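Local coordinates for alcohol dehydrogenase (Aeropyrum pernix, PDB 1H2B), which probably catalyses the NAD-dependent oxidation of alcohols at a zinc site, here occupied together with the dinucleotide and an octanoic acid molecule, at residues L166-I171 / S307-Y312; G199-Q204 / G325-E330. All coordinates share one frame; numbering follows the deposited sequence.

Contact 1. Residues L166-I171 / S307-Y312; sequences LADAGI and SLVGNY. With ZN (zinc ion), chain J; NAJ (nicotinamide-adenine-dinucleotide (acidic form)), chain I; OCA (octanoic acid (caprylic acid)), chain H.
D168 meets V309 where the zinc, the nicotinamide and the octanoic acid come together. The D168 carboxylate splits its work: OD1 binds the zinc ion at 2.1 Å, while OD2 lies 2.6 Å from O2 of the octanoic acid and touches CG1 of V309 more loosely. CG stands anti to the backbone N (chi1 -175°), and from there the carboxylate meets the metal, whose other protein ligands are C54 and H79. Further along, the amide of I171 bonds back to L166 O across a wider pi-type turn. The I171 side chain forks over the loop: CG2 rests on V309 CG1 at 3.8 Å, and CD1 reaches to 3.4 Å from both G310 C and N311 O. An alanine here would probably open a gap over G310 and N311 and cost V309 CG1 its contact with the I171 methyl. V309 sits within a backbone clamp on the nicotinamide carboxamide, V309 N giving a bond to NAJ O7N (2.7 Å) and S307 O taking one from NAJ N7N (2.9 Å). The start of helix 166-181 thus packs on the loop that leaves strand 303-306, and I171 also touches L315 of the following helix 312-323.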
ATOM      1  N   LEU B 166     -20.948  -6.528  17.495  1.00 15.70           N
ATOM      2  CA  LEU B 166     -19.592  -6.177  17.023  1.00 15.96           C
ATOM      3  C   LEU B 166     -18.788  -7.446  16.673  1.00 14.70           C
ATOM      4  O   LEU B 166     -17.851  -7.396  15.849  1.00 15.90           O
ATOM      5  CB  LEU B 166     -18.811  -5.352  18.104  1.00 15.61           C
ATOM      6  CG  LEU B 166     -19.555  -4.079  18.503  1.00 15.24           C
ATOM      7  CD1 LEU B 166     -18.718  -3.466  19.605  1.00 16.75           C
ATOM      8  CD2 LEU B 166     -19.632  -3.064  17.320  1.00 18.39           C
ATOM      9  N   ALA B 167     -19.155  -8.593  17.277  1.00 15.28           N
ATOM     10  CA  ALA B 167     -18.396  -9.836  17.122  1.00 15.10           C
ATOM     11  C   ALA B 167     -18.503 -10.469  15.739  1.00 14.51           C
ATOM     12  O   ALA B 167     -17.658 -11.263  15.362  1.00 15.98           O
ATOM     13  CB  ALA B 167     -18.864 -10.868  18.158  1.00 12.89           C
ATOM     14  N   ASP B 168     -19.503 -10.057  14.953  1.00 13.15           N
ATOM     15  CA  ASP B 168     -19.612 -10.610  13.606  1.00 14.02           C
ATOM     16  C   ASP B 168     -20.104  -9.527  12.626  1.00 14.67           C
ATOM     17  O   ASP B 168     -19.403  -9.159  11.683  1.00 15.06           O
ATOM     18  CB  ASP B 168     -20.580 -11.778  13.613  1.00 14.26           C
ATOM     19  CG  ASP B 168     -20.643 -12.473  12.302  1.00 17.21           C
ATOM     20  OD1 ASP B 168     -21.766 -12.452  11.720  1.00 15.41           O
ATOM     21  OD2 ASP B 168     -19.658 -13.041  11.779  1.00 18.61           O
ATOM     22  N   ALA B 169     -21.292  -8.992  12.867  1.00 14.49           N
ATOM     23  CA  ALA B 169     -21.763  -7.871  12.034  1.00 14.89           C
ATOM     24  C   ALA B 169     -20.772  -6.714  12.034  1.00 11.93           C
ATOM     25  O   ALA B 169     -20.401  -6.204  10.949  1.00 15.11           O
ATOM     26  CB  ALA B 169     -23.125  -7.348  12.506  1.00 13.30           C
ATOM     27  N   GLY B 170     -20.305  -6.321  13.229  1.00 13.86           N
ATOM     28  CA  GLY B 170     -19.409  -5.172  13.314  1.00 14.88           C
ATOM     29  C   GLY B 170     -18.050  -5.431  12.689  1.00 13.53           C
ATOM     30  O   GLY B 170     -17.591  -4.607  11.884  1.00 15.26           O
ATOM     31  N   ILE B 171     -17.415  -6.542  13.066  1.00 12.23           N
ATOM     32  CA  ILE B 171     -16.047  -6.809  12.586  1.00 12.64           C
ATOM     33  C   ILE B 171     -16.084  -6.945  11.035  1.00 14.61           C
ATOM     34  O   ILE B 171     -15.169  -6.458  10.362  1.00 14.06           O
ATOM     35  CB  ILE B 171     -15.424  -8.023  13.306  1.00 13.49           C
ATOM     36  CG1 ILE B 171     -13.966  -8.198  12.866  1.00 16.11           C
ATOM     37  CG2 ILE B 171     -16.252  -9.324  13.051  1.00 16.19           C
ATOM     38  CD1 ILE B 171     -13.306  -9.482  13.380  1.00 18.68           C
ATOM     39  N   SER B 307     -15.031  -9.763   1.063  1.00 12.90           N
ATOM     40  CA  SER B 307     -14.507  -9.474   2.392  1.00 13.91           C
ATOM     41  C   SER B 307     -15.139 -10.470   3.343  1.00 15.14           C
ATOM     42  O   SER B 307     -16.336 -10.714   3.243  1.00 13.44           O
ATOM     43  CB  SER B 307     -14.863  -8.039   2.815  1.00 15.82           C
ATOM     44  OG  SER B 307     -13.989  -7.612   3.850  1.00 14.43           O
ATOM     45  N   LEU B 308     -14.334 -11.045   4.234  1.00 13.04           N
ATOM     46  CA  LEU B 308     -14.737 -12.187   5.062  1.00 12.69           C
ATOM     47  C   LEU B 308     -14.459 -11.830   6.536  1.00 13.34           C
ATOM     48  O   LEU B 308     -13.302 -11.771   6.946  1.00 13.84           O
ATOM     49  CB  LEU B 308     -13.901 -13.431   4.680  1.00 12.83           C
ATOM     50  CG  LEU B 308     -14.155 -14.677   5.561  1.00 12.91           C
ATOM     51  CD1 LEU B 308     -15.594 -15.157   5.444  1.00 13.00           C
ATOM     52  CD2 LEU B 308     -13.181 -15.794   5.093  1.00 14.64           C
ATOM     53  N   VAL B 309     -15.544 -11.615   7.287  1.00 13.60           N
ATOM     54  CA  VAL B 309     -15.469 -11.366   8.737  1.00 14.03           C
ATOM     55  C   VAL B 309     -14.301 -10.432   9.005  1.00 14.29           C
ATOM     56  O   VAL B 309     -14.274  -9.350   8.461  1.00 13.62           O
ATOM     57  CB  VAL B 309     -15.466 -12.711   9.520  1.00 12.24           C
ATOM     58  CG1 VAL B 309     -15.776 -12.466  11.025  1.00 14.62           C
ATOM     59  CG2 VAL B 309     -16.532 -13.693   9.007  1.00 15.34           C
ATOM     60  N   GLY B 310     -13.363 -10.799   9.887  1.00 12.87           N
ATOM     61  CA  GLY B 310     -12.141 -10.005  10.002  1.00 14.08           C
ATOM     62  C   GLY B 310     -11.208 -10.700  10.947  1.00 11.82           C
ATOM     63  O   GLY B 310     -11.456 -11.819  11.411  1.00 13.90           O
ATOM     64  N   ASN B 311     -10.071 -10.058  11.187  1.00 12.57           N
ATOM     65  CA  ASN B 311      -9.069 -10.722  12.010  1.00 14.36           C
ATOM     66  C   ASN B 311      -9.131 -10.211  13.466  1.00 14.00           C
ATOM     67  O   ASN B 311      -9.950  -9.356  13.803  1.00 14.28           O
ATOM     68  CB  ASN B 311      -7.690 -10.633  11.352  1.00 14.45           C
ATOM     69  CG  ASN B 311      -7.161  -9.225  11.253  1.00 17.94           C
ATOM     70  OD1 ASN B 311      -7.406  -8.393  12.121  1.00 14.53           O
ATOM     71  ND2 ASN B 311      -6.427  -8.934  10.162  1.00 18.03           N
ATOM     72  N   TYR B 312      -8.283 -10.790  14.317  1.00 13.77           N
ATOM     73  CA  TYR B 312      -8.373 -10.472  15.743  1.00 13.68           C
ATOM     74  C   TYR B 312      -8.020  -9.034  16.026  1.00 14.57           C
ATOM     75  O   TYR B 312      -8.666  -8.378  16.839  1.00 15.10           O
ATOM     76  CB  TYR B 312      -7.447 -11.394  16.493  1.00 14.27           C
ATOM     77  CG  TYR B 312      -7.506 -11.263  17.994  1.00 16.03           C
ATOM     78  CD1 TYR B 312      -8.442 -11.984  18.750  1.00 15.32           C
ATOM     79  CD2 TYR B 312      -6.618 -10.438  18.638  1.00 19.27           C
ATOM     80  CE1 TYR B 312      -8.483 -11.914  20.133  1.00 16.99           C
ATOM     81  CE2 TYR B 312      -6.639 -10.326  20.059  1.00 19.98           C
ATOM     82  CZ  TYR B 312      -7.568 -11.063  20.787  1.00 19.54           C
ATOM     83  OH  TYR B 312      -7.593 -10.966  22.175  1.00 24.99           O
TER
HETATM   84 ZN    ZN J1362     -22.898 -13.773  10.635  1.00 17.64          ZN
HETATM   85  PA  NAJ I1361     -29.939  -8.145   7.280  1.00 17.71           P
HETATM   86  O1A NAJ I1361     -31.099  -9.033   6.922  1.00 18.35           O
HETATM   87  O2A NAJ I1361     -29.882  -7.507   8.678  1.00 17.12           O
HETATM   88  O5B NAJ I1361     -29.842  -6.869   6.326  1.00 17.76           O
HETATM   89  C5B NAJ I1361     -30.104  -6.941   4.918  1.00 17.01           C
HETATM   90  C4B NAJ I1361     -30.544  -5.534   4.550  1.00 15.34           C
HETATM   91  O4B NAJ I1361     -30.622  -5.485   3.111  1.00 14.23           O
HETATM   92  C3B NAJ I1361     -31.894  -5.132   5.144  1.00 15.86           C
HETATM   93  O3B NAJ I1361     -31.839  -3.839   5.768  1.00 18.05           O
HETATM   94  C2B NAJ I1361     -32.737  -5.164   3.877  1.00 17.90           C
HETATM   95  O2B NAJ I1361     -33.909  -4.336   3.935  1.00 18.14           O
HETATM   96  C1B NAJ I1361     -31.768  -4.714   2.775  1.00 16.05           C
HETATM   97  N9A NAJ I1361     -32.163  -5.078   1.415  1.00 17.34           N
HETATM   98  C8A NAJ I1361     -32.866  -6.194   0.940  1.00 19.14           C
HETATM   99  N7A NAJ I1361     -32.966  -6.116  -0.415  1.00 17.28           N
HETATM  100  C5A NAJ I1361     -32.346  -4.965  -0.808  1.00 16.16           C
HETATM  101  C6A NAJ I1361     -32.139  -4.374  -2.030  1.00 17.04           C
HETATM  102  N6A NAJ I1361     -32.611  -4.883  -3.176  1.00 17.61           N
HETATM  103  N1A NAJ I1361     -31.398  -3.223  -2.082  1.00 15.51           N
HETATM  104  C2A NAJ I1361     -30.918  -2.601  -0.943  1.00 14.92           C
HETATM  105  N3A NAJ I1361     -31.150  -3.178   0.257  1.00 13.16           N
HETATM  106  C4A NAJ I1361     -31.857  -4.338   0.318  1.00 15.34           C
HETATM  107  O3  NAJ I1361     -28.631  -8.997   6.985  1.00 16.09           O
HETATM  108  PN  NAJ I1361     -27.204  -8.975   7.740  1.00 15.94           P
HETATM  109  O1N NAJ I1361     -27.220  -9.891   8.874  1.00 15.80           O
HETATM  110  O2N NAJ I1361     -26.775  -7.576   7.931  1.00 15.31           O
HETATM  111  O5D NAJ I1361     -26.318  -9.722   6.628  1.00 14.60           O
HETATM  112  C5D NAJ I1361     -26.094  -9.049   5.391  1.00 15.36           C
HETATM  113  C4D NAJ I1361     -25.487 -10.024   4.395  1.00 14.07           C
HETATM  114  O4D NAJ I1361     -24.124 -10.261   4.787  1.00 15.72           O
HETATM  115  C3D NAJ I1361     -26.146 -11.403   4.392  1.00 13.51           C
HETATM  116  O3D NAJ I1361     -25.977 -11.975   3.082  1.00 15.30           O
HETATM  117  C2D NAJ I1361     -25.295 -12.191   5.398  1.00 16.56           C
HETATM  118  O2D NAJ I1361     -25.349 -13.584   5.270  1.00 16.12           O
HETATM  119  C1D NAJ I1361     -23.916 -11.637   4.998  1.00 14.56           C
HETATM  120  N1N NAJ I1361     -22.797 -11.819   5.922  1.00 14.82           N
HETATM  121  C2N NAJ I1361     -21.555 -11.841   5.359  1.00 14.47           C
HETATM  122  C3N NAJ I1361     -20.436 -11.944   6.169  1.00 13.13           C
HETATM  123  C7N NAJ I1361     -19.084 -12.029   5.541  1.00 14.95           C
HETATM  124  O7N NAJ I1361     -18.070 -12.217   6.403  1.00 14.75           O
HETATM  125  N7N NAJ I1361     -18.819 -11.865   4.241  1.00 13.75           N
HETATM  126  C4N NAJ I1361     -20.532 -12.003   7.598  1.00 16.75           C
HETATM  127  C5N NAJ I1361     -21.841 -11.795   8.118  1.00 16.34           C
HETATM  128  C6N NAJ I1361     -22.945 -11.742   7.289  1.00 16.13           C
HETATM  129  C1  OCA H1360     -20.812 -15.001   8.993  1.00 21.45           C
HETATM  130  C2  OCA H1360     -20.392 -15.767   7.730  1.00 22.77           C
HETATM  131  C3  OCA H1360     -18.985 -16.366   7.896  1.00 26.84           C
HETATM  132  C4  OCA H1360     -18.626 -17.445   6.886  1.00 25.42           C
HETATM  133  C5  OCA H1360     -17.289 -18.073   7.276  1.00 26.38           C
HETATM  134  C6  OCA H1360     -16.770 -19.000   6.179  1.00 28.97           C
HETATM  135  C7  OCA H1360     -15.386 -19.573   6.467  1.00 31.84           C
HETATM  136  C8  OCA H1360     -14.973 -20.478   5.321  1.00 35.15           C
HETATM  137  O1  OCA H1360     -22.001 -14.594   9.120  1.00 19.71           O
HETATM  138  O2  OCA H1360     -19.974 -14.748   9.883  1.00 19.16           O

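Contact 2. Residues G199-Q204 / G325-E330; sequences GHIAVQ and GKVRVE
Q204, its CG anti to the carbonyl carbon (chi1 -60°) and the chain extended beyond, grips the backbone of R328 with both ends of its amide. OE1 accepts the R328 N-H at 2.9 Å in a nearly straight bond (170°), and NE2 donates to R328 O at 2.9 Å, a more bent bond with the donor above the carbonyl plane. Together they fix the amide's rotation and take up both the N-H and the C=O of R328, as an adjacent strand would. NE2 also makes a weak bond back to H200 O, one turn earlier in the helix. A second side chain bonds to the loop two residues on: H200 NE2 accepts the E330 N-H at 2.9 Å, the donor tilted 22° from the ring plane. ND1 is hydrogen-bonded to G196 O, which suggests a neutral imidazole with its proton on ND1. Segment 199-204 belongs to the first helix of the Rossmann fold, G199 being the last glycine of a likely GxGxxG motif, and 325-330 is the loop returning from helix 312-323 to strand 331-335. Apolar contacts fill in between these bonds: I201 sets CG2 against V327 CG2 at 3.9 Å and CD1 against V329 CG2 at 3.8 Å, while V329 CG1 lies at the edge of the H200 ring, 3.5 Å from NE2. R328 NH2 and E330 OE1 form a salt bridge within the loop at 3.5 Å.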
ATOM      1  N   GLY B 199     -24.965  -3.482   7.648  1.00 13.87           N
ATOM      2  CA  GLY B 199     -24.957  -2.229   6.932  1.00 14.19           C
ATOM      3  C   GLY B 199     -25.102  -0.983   7.799  1.00 14.13           C
ATOM      4  O   GLY B 199     -24.458   0.026   7.499  1.00 14.29           O
ATOM      5  N   HIS B 200     -25.955  -1.028   8.823  1.00 14.80           N
ATOM      6  CA  HIS B 200     -26.133   0.160   9.653  1.00 18.06           C
ATOM      7  C   HIS B 200     -24.879   0.466  10.450  1.00 16.40           C
ATOM      8  O   HIS B 200     -24.569   1.632  10.726  1.00 16.80           O
ATOM      9  CB  HIS B 200     -27.392   0.040  10.519  1.00 18.17           C
ATOM     10  CG  HIS B 200     -27.147  -0.598  11.848  1.00 16.03           C
ATOM     11  ND1 HIS B 200     -27.056  -1.957  12.002  1.00 16.44           N
ATOM     12  CD2 HIS B 200     -27.021  -0.061  13.095  1.00 17.21           C
ATOM     13  CE1 HIS B 200     -26.848  -2.242  13.279  1.00 17.27           C
ATOM     14  NE2 HIS B 200     -26.840  -1.109  13.968  1.00 17.07           N
ATOM     15  N   ILE B 201     -24.077  -0.570  10.742  1.00 15.46           N
ATOM     16  CA  ILE B 201     -22.776  -0.343  11.333  1.00 13.92           C
ATOM     17  C   ILE B 201     -21.845   0.248  10.312  1.00 14.87           C
ATOM     18  O   ILE B 201     -21.121   1.203  10.585  1.00 15.95           O
ATOM     19  CB  ILE B 201     -22.204  -1.664  11.932  1.00 14.93           C
ATOM     20  CG1 ILE B 201     -23.193  -2.176  13.000  1.00 18.44           C
ATOM     21  CG2 ILE B 201     -20.835  -1.399  12.561  1.00 17.13           C
ATOM     22  CD1 ILE B 201     -22.804  -3.547  13.612  1.00 16.82           C
ATOM     23  N   ALA B 202     -21.884  -0.287   9.084  1.00 14.92           N
ATOM     24  CA  ALA B 202     -21.001   0.238   8.036  1.00 13.31           C
ATOM     25  C   ALA B 202     -21.255   1.727   7.760  1.00 15.61           C
ATOM     26  O   ALA B 202     -20.306   2.461   7.518  1.00 16.87           O
ATOM     27  CB  ALA B 202     -21.129  -0.584   6.752  1.00 14.77           C
ATOM     28  N   VAL B 203     -22.514   2.172   7.824  1.00 15.92           N
ATOM     29  CA  VAL B 203     -22.787   3.611   7.619  1.00 15.50           C
ATOM     30  C   VAL B 203     -21.989   4.431   8.621  1.00 17.27           C
ATOM     31  O   VAL B 203     -21.317   5.398   8.236  1.00 17.04           O
ATOM     32  CB  VAL B 203     -24.306   3.952   7.775  1.00 16.42           C
ATOM     33  CG1 VAL B 203     -24.536   5.515   7.817  1.00 16.22           C
ATOM     34  CG2 VAL B 203     -25.123   3.319   6.651  1.00 17.38           C
ATOM     35  N   GLN B 204     -22.050   4.044   9.897  1.00 17.51           N
ATOM     36  CA  GLN B 204     -21.312   4.752  10.937  1.00 18.47           C
ATOM     37  C   GLN B 204     -19.810   4.687  10.708  1.00 19.17           C
ATOM     38  O   GLN B 204     -19.097   5.670  10.854  1.00 19.06           O
ATOM     39  CB  GLN B 204     -21.607   4.156  12.316  1.00 18.92           C
ATOM     40  CG  GLN B 204     -23.064   4.212  12.701  1.00 19.54           C
ATOM     41  CD  GLN B 204     -23.310   3.474  13.993  1.00 17.64           C
ATOM     42  OE1 GLN B 204     -22.795   3.889  15.059  1.00 20.53           O
ATOM     43  NE2 GLN B 204     -24.023   2.350  13.918  1.00 19.70           N
ATOM     44  N   GLY B 325     -17.309   5.339  22.052  1.00 19.07           N
ATOM     45  CA  GLY B 325     -18.611   5.873  21.736  1.00 21.36           C
ATOM     46  C   GLY B 325     -18.784   6.306  20.298  1.00 22.48           C
ATOM     47  O   GLY B 325     -19.710   7.059  19.983  1.00 26.16           O
ATOM     48  N   LYS B 326     -17.900   5.835  19.403  1.00 19.45           N
ATOM     49  CA  LYS B 326     -17.886   6.289  18.011  1.00 19.93           C
ATOM     50  C   LYS B 326     -18.695   5.387  17.079  1.00 22.38           C
ATOM     51  O   LYS B 326     -18.990   5.749  15.954  1.00 27.60           O
ATOM     52  CB  LYS B 326     -16.473   6.471  17.489  1.00 22.71           C
ATOM     53  CG  LYS B 326     -15.773   7.624  18.205  1.00 24.31           C
ATOM     54  CD  LYS B 326     -14.366   7.789  17.785  1.00 28.08           C
ATOM     55  CE  LYS B 326     -13.639   8.772  18.722  1.00 36.77           C
ATOM     56  NZ  LYS B 326     -12.237   9.063  18.275  1.00 44.11           N
ATOM     57  N   VAL B 327     -19.072   4.235  17.580  1.00 20.66           N
ATOM     58  CA  VAL B 327     -19.953   3.347  16.870  1.00 20.67           C
ATOM     59  C   VAL B 327     -20.883   2.734  17.908  1.00 21.29           C
ATOM     60  O   VAL B 327     -20.469   2.380  19.022  1.00 26.20           O
ATOM     61  CB  VAL B 327     -19.165   2.272  16.041  1.00 22.17           C
ATOM     62  CG1 VAL B 327     -18.418   1.319  16.945  1.00 23.32           C
ATOM     63  CG2 VAL B 327     -20.108   1.455  15.152  1.00 24.12           C
ATOM     64  N   ARG B 328     -22.152   2.627  17.554  1.00 20.02           N
ATOM     65  CA  ARG B 328     -23.139   2.019  18.427  1.00 23.87           C
ATOM     66  C   ARG B 328     -24.150   1.231  17.613  1.00 25.43           C
ATOM     67  O   ARG B 328     -24.672   1.716  16.626  1.00 27.22           O
ATOM     68  CB  ARG B 328     -23.863   3.083  19.244  1.00 26.57           C
ATOM     69  CG  ARG B 328     -24.816   2.446  20.260  1.00 36.69           C
ATOM     70  CD  ARG B 328     -25.684   3.451  21.040  1.00 49.08           C
ATOM     71  NE  ARG B 328     -26.984   3.659  20.391  1.00 60.85           N
ATOM     72  CZ  ARG B 328     -27.941   2.734  20.264  1.00 63.47           C
ATOM     73  NH1 ARG B 328     -27.776   1.502  20.752  1.00 66.43           N
ATOM     74  NH2 ARG B 328     -29.074   3.048  19.642  1.00 65.36           N
ATOM     75  N   VAL B 329     -24.421   0.010  18.046  1.00 23.88           N
ATOM     76  CA  VAL B 329     -25.293  -0.879  17.299  1.00 20.90           C
ATOM     77  C   VAL B 329     -26.721  -0.631  17.732  1.00 21.35           C
ATOM     78  O   VAL B 329     -26.995  -0.460  18.915  1.00 23.51           O
ATOM     79  CB  VAL B 329     -24.914  -2.379  17.500  1.00 22.24           C
ATOM     80  CG1 VAL B 329     -25.645  -3.263  16.516  1.00 23.02           C
ATOM     81  CG2 VAL B 329     -23.393  -2.579  17.287  1.00 20.11           C
ATOM     82  N   GLU B 330     -27.605  -0.564  16.751  1.00 18.45           N
ATOM     83  CA  GLU B 330     -29.041  -0.554  16.952  1.00 18.74           C
ATOM     84  C   GLU B 330     -29.508  -1.988  17.228  1.00 21.87           C
ATOM     85  O   GLU B 330     -29.452  -2.859  16.349  1.00 20.28           O
ATOM     86  CB  GLU B 330     -29.708   0.067  15.708  1.00 19.50           C
ATOM     87  CG  GLU B 330     -31.227   0.090  15.769  1.00 28.38           C
ATOM     88  CD  GLU B 330     -31.770   1.072  16.792  1.00 35.08           C
ATOM     89  OE1 GLU B 330     -31.180   2.179  16.946  1.00 35.61           O
ATOM     90  OE2 GLU B 330     -32.779   0.718  17.447  1.00 40.70           O
TER

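In the fold
Both contacts are buried, but contact 1 lies closer to the middle of the chain, its centre about 6 Å from the chain centre against about 12 Å for contact 2, which includes the exposed R328. Helix 312-323 joins them: N311 of contact 1 caps its start, and G325 of contact 2 closes its end in a Schellman motif. Helix 166-181, one side of contact 1, also packs on contact 2, L166 on V329 and A169 and G170 on I201. Contact 1 combines apolar packing with metal and ligand bonds at the nicotinamide end of the cofactor. Contact 2 joins apolar packing with side-chain-to-backbone hydrogen bonds, in the helix whose first residues, G197 and L198, bond to the dinucleotide.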